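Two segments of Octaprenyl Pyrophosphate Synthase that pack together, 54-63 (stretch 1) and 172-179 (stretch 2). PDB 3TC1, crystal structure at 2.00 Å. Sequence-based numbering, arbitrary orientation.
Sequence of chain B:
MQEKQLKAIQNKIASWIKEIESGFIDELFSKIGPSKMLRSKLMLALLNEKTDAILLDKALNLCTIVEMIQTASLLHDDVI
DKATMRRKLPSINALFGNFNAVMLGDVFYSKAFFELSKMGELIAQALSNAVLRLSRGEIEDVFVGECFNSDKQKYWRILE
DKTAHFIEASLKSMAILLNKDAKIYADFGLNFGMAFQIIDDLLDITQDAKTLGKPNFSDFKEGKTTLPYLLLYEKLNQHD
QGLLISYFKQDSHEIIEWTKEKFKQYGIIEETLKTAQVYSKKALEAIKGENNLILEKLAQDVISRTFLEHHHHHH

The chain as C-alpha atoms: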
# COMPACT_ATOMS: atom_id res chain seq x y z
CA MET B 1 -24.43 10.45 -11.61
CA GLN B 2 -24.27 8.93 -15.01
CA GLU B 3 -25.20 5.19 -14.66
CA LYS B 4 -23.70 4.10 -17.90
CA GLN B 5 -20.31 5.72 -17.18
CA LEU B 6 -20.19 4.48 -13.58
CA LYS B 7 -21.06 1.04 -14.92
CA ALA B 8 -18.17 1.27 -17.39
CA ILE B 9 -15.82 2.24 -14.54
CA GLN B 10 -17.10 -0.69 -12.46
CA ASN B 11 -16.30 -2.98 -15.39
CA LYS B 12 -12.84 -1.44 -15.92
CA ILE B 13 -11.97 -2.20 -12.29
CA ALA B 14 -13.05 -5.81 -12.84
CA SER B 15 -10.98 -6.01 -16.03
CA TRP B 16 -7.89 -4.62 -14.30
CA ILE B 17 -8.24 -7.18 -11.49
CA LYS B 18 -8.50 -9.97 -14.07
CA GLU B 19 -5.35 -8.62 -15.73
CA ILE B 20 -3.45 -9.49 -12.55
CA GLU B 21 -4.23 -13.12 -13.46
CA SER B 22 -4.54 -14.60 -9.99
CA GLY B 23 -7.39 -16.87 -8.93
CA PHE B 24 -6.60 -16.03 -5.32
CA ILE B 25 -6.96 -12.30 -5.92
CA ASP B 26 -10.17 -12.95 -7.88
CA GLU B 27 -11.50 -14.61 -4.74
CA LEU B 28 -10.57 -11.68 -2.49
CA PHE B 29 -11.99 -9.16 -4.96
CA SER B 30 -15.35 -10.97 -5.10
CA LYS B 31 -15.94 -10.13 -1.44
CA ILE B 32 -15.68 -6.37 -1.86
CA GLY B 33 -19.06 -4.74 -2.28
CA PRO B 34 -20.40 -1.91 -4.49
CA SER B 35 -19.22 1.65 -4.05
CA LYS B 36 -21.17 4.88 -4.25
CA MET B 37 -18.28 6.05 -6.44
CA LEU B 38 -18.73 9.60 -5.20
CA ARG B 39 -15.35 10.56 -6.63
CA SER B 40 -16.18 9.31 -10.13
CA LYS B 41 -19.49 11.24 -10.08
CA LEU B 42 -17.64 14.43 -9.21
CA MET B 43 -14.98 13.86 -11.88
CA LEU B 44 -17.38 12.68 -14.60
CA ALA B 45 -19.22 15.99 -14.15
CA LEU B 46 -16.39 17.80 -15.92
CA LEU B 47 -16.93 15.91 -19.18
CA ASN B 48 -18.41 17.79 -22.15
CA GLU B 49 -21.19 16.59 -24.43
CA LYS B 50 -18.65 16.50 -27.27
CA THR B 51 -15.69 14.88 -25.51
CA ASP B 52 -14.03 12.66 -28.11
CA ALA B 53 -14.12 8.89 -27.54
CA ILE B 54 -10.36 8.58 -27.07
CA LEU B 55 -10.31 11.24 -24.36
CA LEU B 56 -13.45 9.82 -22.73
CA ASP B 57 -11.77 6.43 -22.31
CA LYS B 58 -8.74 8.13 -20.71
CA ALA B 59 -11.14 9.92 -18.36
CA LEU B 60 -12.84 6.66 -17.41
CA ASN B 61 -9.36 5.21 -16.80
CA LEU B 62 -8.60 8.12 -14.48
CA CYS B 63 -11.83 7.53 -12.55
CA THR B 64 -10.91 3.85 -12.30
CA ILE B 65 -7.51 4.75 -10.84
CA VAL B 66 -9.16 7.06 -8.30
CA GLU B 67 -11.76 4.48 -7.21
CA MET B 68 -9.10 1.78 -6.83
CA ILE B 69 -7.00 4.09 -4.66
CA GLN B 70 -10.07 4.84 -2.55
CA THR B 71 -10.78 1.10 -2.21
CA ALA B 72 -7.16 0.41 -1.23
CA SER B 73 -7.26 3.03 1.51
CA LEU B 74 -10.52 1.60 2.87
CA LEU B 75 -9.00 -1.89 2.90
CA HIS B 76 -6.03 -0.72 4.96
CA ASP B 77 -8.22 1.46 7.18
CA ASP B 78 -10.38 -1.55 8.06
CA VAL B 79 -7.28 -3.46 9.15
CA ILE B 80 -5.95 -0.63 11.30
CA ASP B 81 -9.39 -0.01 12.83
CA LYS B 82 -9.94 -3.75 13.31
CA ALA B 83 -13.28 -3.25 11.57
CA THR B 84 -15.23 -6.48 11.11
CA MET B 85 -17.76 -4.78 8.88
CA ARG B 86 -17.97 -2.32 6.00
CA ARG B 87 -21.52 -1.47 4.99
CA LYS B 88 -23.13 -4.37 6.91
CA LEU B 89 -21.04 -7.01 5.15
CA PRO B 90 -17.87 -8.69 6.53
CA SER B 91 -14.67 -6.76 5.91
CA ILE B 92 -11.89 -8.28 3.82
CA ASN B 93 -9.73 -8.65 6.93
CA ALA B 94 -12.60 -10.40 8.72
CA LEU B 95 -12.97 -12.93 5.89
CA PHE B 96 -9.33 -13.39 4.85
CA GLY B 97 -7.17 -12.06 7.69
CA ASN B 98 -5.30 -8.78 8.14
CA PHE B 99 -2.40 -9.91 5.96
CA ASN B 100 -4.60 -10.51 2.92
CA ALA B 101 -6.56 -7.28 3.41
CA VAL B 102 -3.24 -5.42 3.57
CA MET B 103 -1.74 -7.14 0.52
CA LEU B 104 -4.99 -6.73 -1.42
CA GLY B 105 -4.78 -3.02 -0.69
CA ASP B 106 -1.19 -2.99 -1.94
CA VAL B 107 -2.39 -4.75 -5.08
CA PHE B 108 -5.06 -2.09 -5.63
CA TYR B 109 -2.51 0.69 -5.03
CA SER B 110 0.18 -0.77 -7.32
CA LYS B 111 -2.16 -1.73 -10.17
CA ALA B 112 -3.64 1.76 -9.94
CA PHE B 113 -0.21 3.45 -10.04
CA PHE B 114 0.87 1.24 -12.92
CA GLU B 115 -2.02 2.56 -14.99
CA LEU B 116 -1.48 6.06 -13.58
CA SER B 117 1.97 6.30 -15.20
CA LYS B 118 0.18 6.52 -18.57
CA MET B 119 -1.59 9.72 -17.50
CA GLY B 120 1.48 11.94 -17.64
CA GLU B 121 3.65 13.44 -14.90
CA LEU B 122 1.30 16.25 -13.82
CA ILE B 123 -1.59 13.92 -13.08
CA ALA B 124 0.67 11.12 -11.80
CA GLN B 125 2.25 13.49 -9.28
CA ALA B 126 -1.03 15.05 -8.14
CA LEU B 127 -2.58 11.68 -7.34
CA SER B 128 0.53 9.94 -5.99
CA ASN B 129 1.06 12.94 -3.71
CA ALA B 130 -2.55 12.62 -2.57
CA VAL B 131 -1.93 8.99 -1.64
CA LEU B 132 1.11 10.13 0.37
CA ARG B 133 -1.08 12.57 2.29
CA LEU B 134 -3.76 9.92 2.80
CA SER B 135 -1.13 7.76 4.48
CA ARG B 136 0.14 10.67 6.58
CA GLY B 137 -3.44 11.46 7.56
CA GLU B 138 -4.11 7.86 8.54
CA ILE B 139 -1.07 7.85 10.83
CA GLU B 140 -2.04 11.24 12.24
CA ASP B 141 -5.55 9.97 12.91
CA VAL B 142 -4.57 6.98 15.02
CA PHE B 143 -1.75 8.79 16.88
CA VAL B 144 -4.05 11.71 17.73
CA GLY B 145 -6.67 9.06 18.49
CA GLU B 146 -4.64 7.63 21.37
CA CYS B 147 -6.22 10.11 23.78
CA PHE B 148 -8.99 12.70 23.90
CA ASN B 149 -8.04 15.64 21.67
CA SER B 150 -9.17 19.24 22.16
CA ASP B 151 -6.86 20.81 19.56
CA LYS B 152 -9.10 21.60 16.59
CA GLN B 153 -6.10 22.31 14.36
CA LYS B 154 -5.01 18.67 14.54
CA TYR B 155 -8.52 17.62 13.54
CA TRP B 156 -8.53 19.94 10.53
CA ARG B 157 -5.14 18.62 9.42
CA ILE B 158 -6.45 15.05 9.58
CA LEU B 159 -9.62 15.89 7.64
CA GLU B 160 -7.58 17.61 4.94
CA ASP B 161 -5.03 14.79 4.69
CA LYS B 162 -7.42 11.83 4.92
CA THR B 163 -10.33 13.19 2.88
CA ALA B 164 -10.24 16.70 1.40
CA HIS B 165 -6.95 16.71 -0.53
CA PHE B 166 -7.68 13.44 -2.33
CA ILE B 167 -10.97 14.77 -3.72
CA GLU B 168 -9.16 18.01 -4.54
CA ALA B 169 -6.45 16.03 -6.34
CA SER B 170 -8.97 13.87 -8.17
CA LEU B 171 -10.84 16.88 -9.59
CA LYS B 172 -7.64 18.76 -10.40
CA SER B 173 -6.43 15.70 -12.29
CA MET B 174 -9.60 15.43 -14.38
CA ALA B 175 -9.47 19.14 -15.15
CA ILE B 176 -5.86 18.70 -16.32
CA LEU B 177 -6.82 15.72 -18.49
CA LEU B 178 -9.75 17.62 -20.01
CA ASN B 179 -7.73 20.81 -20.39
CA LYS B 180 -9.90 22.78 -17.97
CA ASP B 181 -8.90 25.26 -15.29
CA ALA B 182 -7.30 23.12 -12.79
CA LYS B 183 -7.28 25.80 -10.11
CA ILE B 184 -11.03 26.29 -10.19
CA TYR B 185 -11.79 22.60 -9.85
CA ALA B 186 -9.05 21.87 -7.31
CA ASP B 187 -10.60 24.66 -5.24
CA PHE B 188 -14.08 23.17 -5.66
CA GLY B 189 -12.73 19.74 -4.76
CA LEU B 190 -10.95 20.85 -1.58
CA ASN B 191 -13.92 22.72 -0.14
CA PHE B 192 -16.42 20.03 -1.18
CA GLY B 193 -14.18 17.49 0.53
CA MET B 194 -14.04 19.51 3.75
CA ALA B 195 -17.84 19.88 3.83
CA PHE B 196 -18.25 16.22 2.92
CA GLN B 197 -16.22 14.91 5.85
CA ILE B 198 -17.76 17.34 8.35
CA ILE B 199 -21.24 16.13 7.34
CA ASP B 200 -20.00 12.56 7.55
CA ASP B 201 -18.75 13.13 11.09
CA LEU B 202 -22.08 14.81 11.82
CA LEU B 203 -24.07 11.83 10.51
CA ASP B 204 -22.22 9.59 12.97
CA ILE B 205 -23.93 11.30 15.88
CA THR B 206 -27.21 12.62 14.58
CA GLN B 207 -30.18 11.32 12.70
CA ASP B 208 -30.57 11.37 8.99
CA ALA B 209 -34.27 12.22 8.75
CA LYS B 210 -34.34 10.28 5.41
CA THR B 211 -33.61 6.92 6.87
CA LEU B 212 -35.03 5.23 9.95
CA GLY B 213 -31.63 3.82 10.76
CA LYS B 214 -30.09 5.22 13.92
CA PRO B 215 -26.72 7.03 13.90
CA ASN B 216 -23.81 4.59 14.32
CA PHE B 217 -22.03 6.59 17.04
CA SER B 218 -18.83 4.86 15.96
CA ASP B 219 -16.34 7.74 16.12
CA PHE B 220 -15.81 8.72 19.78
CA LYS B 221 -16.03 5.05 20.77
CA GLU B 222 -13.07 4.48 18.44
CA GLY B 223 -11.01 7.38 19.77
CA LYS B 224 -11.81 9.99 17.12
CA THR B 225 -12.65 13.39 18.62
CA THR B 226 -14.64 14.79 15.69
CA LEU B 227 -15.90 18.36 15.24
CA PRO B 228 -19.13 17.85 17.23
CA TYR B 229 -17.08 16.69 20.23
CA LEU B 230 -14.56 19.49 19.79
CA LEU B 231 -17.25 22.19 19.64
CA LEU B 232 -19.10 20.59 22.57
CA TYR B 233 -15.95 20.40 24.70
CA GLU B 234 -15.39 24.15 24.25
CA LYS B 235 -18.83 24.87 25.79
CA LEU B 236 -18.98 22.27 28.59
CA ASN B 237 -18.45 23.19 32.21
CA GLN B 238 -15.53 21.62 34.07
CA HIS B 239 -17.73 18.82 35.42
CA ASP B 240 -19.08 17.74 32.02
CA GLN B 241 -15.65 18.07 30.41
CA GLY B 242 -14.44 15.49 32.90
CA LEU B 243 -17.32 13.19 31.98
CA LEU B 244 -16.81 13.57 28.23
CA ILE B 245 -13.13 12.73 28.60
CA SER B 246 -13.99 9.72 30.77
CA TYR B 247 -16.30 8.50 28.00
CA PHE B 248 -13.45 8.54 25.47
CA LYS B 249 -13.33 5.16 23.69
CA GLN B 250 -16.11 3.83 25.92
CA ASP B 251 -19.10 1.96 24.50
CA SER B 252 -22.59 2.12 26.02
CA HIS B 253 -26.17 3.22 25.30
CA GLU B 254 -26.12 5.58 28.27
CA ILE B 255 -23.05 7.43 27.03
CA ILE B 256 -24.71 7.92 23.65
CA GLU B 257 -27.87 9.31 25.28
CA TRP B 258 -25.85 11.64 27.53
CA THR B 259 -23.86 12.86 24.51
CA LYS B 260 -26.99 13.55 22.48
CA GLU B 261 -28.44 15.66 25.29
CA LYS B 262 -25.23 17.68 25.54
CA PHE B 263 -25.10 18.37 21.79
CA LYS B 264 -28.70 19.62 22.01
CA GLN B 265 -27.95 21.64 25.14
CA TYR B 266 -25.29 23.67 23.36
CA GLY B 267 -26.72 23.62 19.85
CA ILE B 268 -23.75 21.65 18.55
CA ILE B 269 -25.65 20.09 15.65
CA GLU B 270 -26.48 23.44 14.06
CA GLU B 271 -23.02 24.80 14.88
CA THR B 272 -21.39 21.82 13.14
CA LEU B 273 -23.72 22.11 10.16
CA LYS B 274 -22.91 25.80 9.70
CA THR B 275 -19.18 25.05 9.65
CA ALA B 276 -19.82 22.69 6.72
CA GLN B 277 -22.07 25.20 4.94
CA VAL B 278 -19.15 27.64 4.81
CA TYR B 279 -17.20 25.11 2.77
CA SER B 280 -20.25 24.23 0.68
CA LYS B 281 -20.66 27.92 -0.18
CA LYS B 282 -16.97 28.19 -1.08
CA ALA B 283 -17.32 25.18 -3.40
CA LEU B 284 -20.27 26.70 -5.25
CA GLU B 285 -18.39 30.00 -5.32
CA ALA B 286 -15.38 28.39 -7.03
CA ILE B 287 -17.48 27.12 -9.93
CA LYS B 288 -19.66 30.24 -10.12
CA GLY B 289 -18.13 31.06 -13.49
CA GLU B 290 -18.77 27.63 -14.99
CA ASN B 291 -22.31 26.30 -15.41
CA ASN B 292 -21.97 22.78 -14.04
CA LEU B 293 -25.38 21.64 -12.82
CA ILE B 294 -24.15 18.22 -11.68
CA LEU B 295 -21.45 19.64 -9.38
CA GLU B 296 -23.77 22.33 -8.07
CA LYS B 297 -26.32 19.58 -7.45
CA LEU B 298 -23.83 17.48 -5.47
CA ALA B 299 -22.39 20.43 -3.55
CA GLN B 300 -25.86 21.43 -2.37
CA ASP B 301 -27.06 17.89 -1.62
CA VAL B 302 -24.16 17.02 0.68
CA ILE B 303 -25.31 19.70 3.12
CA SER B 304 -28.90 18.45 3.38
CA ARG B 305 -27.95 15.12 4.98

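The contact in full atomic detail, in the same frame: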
# COMPACT_ATOMS: atom_id res chain seq x y z
N ILE B 54 -11.68 8.92 -27.58
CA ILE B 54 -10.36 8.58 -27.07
C ILE B 54 -10.14 9.23 -25.71
O ILE B 54 -9.69 8.58 -24.76
CB ILE B 54 -9.24 9.04 -28.03
CG1 ILE B 54 -9.35 8.28 -29.36
CG2 ILE B 54 -7.88 8.84 -27.39
CD1 ILE B 54 -9.27 6.77 -29.23
N LEU B 55 -10.47 10.51 -25.61
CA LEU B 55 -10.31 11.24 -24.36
C LEU B 55 -11.25 10.71 -23.27
O LEU B 55 -10.87 10.61 -22.10
CB LEU B 55 -10.56 12.73 -24.59
CG LEU B 55 -10.41 13.70 -23.41
CD1 LEU B 55 -9.04 13.53 -22.75
CD2 LEU B 55 -10.60 15.13 -23.92
N LEU B 56 -12.47 10.35 -23.66
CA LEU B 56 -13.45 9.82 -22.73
C LEU B 56 -12.94 8.54 -22.06
O LEU B 56 -13.12 8.34 -20.86
CB LEU B 56 -14.77 9.53 -23.45
CG LEU B 56 -15.88 8.86 -22.65
CD1 LEU B 56 -16.24 9.72 -21.44
CD2 LEU B 56 -17.09 8.66 -23.54
N ASP B 57 -12.31 7.67 -22.85
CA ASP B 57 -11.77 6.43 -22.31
C ASP B 57 -10.67 6.75 -21.29
O ASP B 57 -10.59 6.12 -20.24
CB ASP B 57 -11.22 5.55 -23.42
CG ASP B 57 -10.70 4.22 -22.91
OD1 ASP B 57 -11.50 3.43 -22.34
OD2 ASP B 57 -9.49 3.96 -23.06
N LYS B 58 -9.82 7.72 -21.62
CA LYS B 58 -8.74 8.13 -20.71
C LYS B 58 -9.35 8.64 -19.41
O LYS B 58 -8.83 8.39 -18.33
CB LYS B 58 -7.90 9.25 -21.31
CG LYS B 58 -6.87 8.85 -22.36
CD LYS B 58 -6.00 10.06 -22.69
CE LYS B 58 -4.81 9.72 -23.58
NZ LYS B 58 -5.16 9.65 -25.02
N ALA B 59 -10.46 9.37 -19.53
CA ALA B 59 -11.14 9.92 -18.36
C ALA B 59 -11.72 8.79 -17.50
O ALA B 59 -11.65 8.83 -16.28
CB ALA B 59 -12.24 10.86 -18.80
N LEU B 60 -12.29 7.78 -18.15
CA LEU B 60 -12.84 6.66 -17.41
C LEU B 60 -11.69 5.92 -16.72
O LEU B 60 -11.84 5.41 -15.61
CB LEU B 60 -13.59 5.72 -18.36
CG LEU B 60 -14.80 6.40 -19.03
CD1 LEU B 60 -15.46 5.44 -20.01
CD2 LEU B 60 -15.79 6.85 -17.97
N ASN B 61 -10.53 5.87 -17.38
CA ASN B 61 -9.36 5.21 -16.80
C ASN B 61 -8.93 5.97 -15.55
O ASN B 61 -8.56 5.36 -14.55
CB ASN B 61 -8.19 5.16 -17.78
CG ASN B 61 -8.35 4.09 -18.83
OD1 ASN B 61 -9.22 3.23 -18.72
ND2 ASN B 61 -7.50 4.13 -19.85
N LEU B 62 -8.98 7.30 -15.62
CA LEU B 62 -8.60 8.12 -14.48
C LEU B 62 -9.54 7.88 -13.30
O LEU B 62 -9.09 7.81 -12.15
CB LEU B 62 -8.63 9.61 -14.86
CG LEU B 62 -8.15 10.57 -13.77
CD1 LEU B 62 -6.71 10.24 -13.40
CD2 LEU B 62 -8.24 12.02 -14.26
N CYS B 63 -10.83 7.77 -13.59
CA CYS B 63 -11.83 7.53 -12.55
C CYS B 63 -11.58 6.15 -11.94
O CYS B 63 -11.76 5.95 -10.74
CB CYS B 63 -13.24 7.58 -13.13
SG CYS B 63 -13.81 9.23 -13.62
N LYS B 172 -8.71 18.01 -9.75
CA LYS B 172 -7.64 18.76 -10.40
C LYS B 172 -7.09 17.91 -11.54
O LYS B 172 -6.80 18.42 -12.62
CB LYS B 172 -6.54 19.09 -9.39
CG LYS B 172 -5.41 19.95 -9.92
CD LYS B 172 -4.33 20.14 -8.86
CE LYS B 172 -3.15 20.94 -9.40
NZ LYS B 172 -2.09 21.14 -8.37
N SER B 173 -6.95 16.61 -11.29
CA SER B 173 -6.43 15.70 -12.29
C SER B 173 -7.36 15.57 -13.50
O SER B 173 -6.89 15.48 -14.63
CB SER B 173 -6.18 14.32 -11.68
OG SER B 173 -5.14 14.39 -10.71
N MET B 174 -8.67 15.55 -13.27
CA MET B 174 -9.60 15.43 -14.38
C MET B 174 -9.60 16.72 -15.19
O MET B 174 -9.68 16.70 -16.43
CB MET B 174 -11.02 15.13 -13.88
CG MET B 174 -12.03 14.91 -15.00
SD MET B 174 -11.65 13.52 -16.09
CE MET B 174 -12.35 12.19 -15.18
N ALA B 175 -9.50 17.85 -14.50
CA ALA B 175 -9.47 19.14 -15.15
C ALA B 175 -8.24 19.21 -16.07
O ALA B 175 -8.32 19.69 -17.20
CB ALA B 175 -9.42 20.26 -14.11
N ILE B 176 -7.10 18.73 -15.56
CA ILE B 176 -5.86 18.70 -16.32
C ILE B 176 -6.06 17.86 -17.58
O ILE B 176 -5.75 18.29 -18.69
CB ILE B 176 -4.70 18.10 -15.49
CG1 ILE B 176 -4.34 19.04 -14.33
CG2 ILE B 176 -3.49 17.85 -16.38
CD1 ILE B 176 -3.32 18.45 -13.35
N LEU B 177 -6.57 16.64 -17.39
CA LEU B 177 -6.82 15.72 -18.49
C LEU B 177 -7.74 16.32 -19.55
O LEU B 177 -7.49 16.17 -20.75
CB LEU B 177 -7.45 14.42 -17.96
CG LEU B 177 -7.74 13.33 -18.99
CD1 LEU B 177 -6.42 12.78 -19.51
CD2 LEU B 177 -8.57 12.22 -18.37
N LEU B 178 -8.79 17.01 -19.11
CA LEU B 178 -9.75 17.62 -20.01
C LEU B 178 -9.41 19.05 -20.40
O LEU B 178 -10.23 19.76 -20.98
CB LEU B 178 -11.15 17.58 -19.38
CG LEU B 178 -11.60 16.17 -18.98
CD1 LEU B 178 -13.01 16.23 -18.43
CD2 LEU B 178 -11.53 15.24 -20.19
N ASN B 179 -8.19 19.46 -20.08
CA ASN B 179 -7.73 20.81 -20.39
C ASN B 179 -8.66 21.93 -19.88
O ASN B 179 -9.01 22.83 -20.61
CB ASN B 179 -7.51 20.94 -21.90
CG ASN B 179 -6.70 22.17 -22.26
OD1 ASN B 179 -5.64 22.41 -21.69
ND2 ASN B 179 -7.18 22.95 -23.23

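Two helical segments far apart in sequence pack side by side and nearly antiparallel, their N-to-C directions 165° apart and their axes 10.5 Å apart at closest approach. The register follows from this arrangement: the CA of Leu 55 lies 7.7 Å from the CA of Leu 178, and one turn further along stretch 1 the CA of Ala 59 lies 7.0 Å from the CA of Met 174. No hydrogen bond crosses between the segments; the contact, which buries 394 Å² in all, is a matter of apolar shape.

The principal bump is Leu 177. Its CA-to-CB bond points toward stretch 1, and its side chain enters a hollow bounded by Leu 55, Lys 58, Ala 59 and Leu 62, four residues spaced i, i+3, i+4 and i+7 along one face of the helix, a classic knob in a hole. The floor of the hollow is partly backbone: Leu 177 CD2 comes within 3.4 Å of Ala 59 CA and 3.8 Å of Lys 58 C. The small side chain of Ala 59 adds its methyl, with CB 3.9 Å from Leu 177 CD2. The walls are looser, with Leu 55 CD1 at 4.0 Å from Leu 177 CG and Leu 62 CD2 at 4.1 Å from Leu 177 CD2. Lys 58 offers the aliphatic part of its chain, its CD 4.2 Å from Leu 177 CD1, while the end of the chain leads away from stretch 2.

Leu 62 is the answering bump from stretch 1. Its CA-to-CB bond points toward stretch 2, in the same t, p rotamer as Leu 177, and Leu 62 CD2 settles against the helix backbone, 3.7 Å from both Ser 173 C and Met 174 CA. Leu 62 CD2 also lies 4.0 Å from Ser 173 CB, so the serine presents carbon to this contact; its OG is hydrogen-bonded elsewhere in the structure.

Met 174 leaves its helix sideways, but its end bends nearer to stretch 1. With chi1 t and both chi2 and chi3 p, the chain carries its sulfur and terminal methyl over the turn from Ala 59 to Cys 63. Met 174 SD rests 3.8 Å from Ala 59 CB, and Met 174 CE reaches 3.6 Å from Ala 59 O and 3.7 Å from Cys 63 SG. Ala 59 thus touches both Met 174 and Leu 177, which lie close to the backbone at this small residue.

At the other end of the contact, Leu 55 and Leu 178 both start sideways and turn their ends inward, bringing Leu 55 CG within 3.7 Å of Leu 178 CD2. Leu 55 CD1 also approaches the backbone, 3.7 Å from Leu 177 O. Leu 178 is the first residue to leave helical phi/psi, so its contact with Leu 55 carries the packing just beyond the regular helix; Leu 178 N still donates a hydrogen bond to Met 174 O at 2.8 Å. Leu 56, Leu 60 and Ala 175 point away and make no contact here.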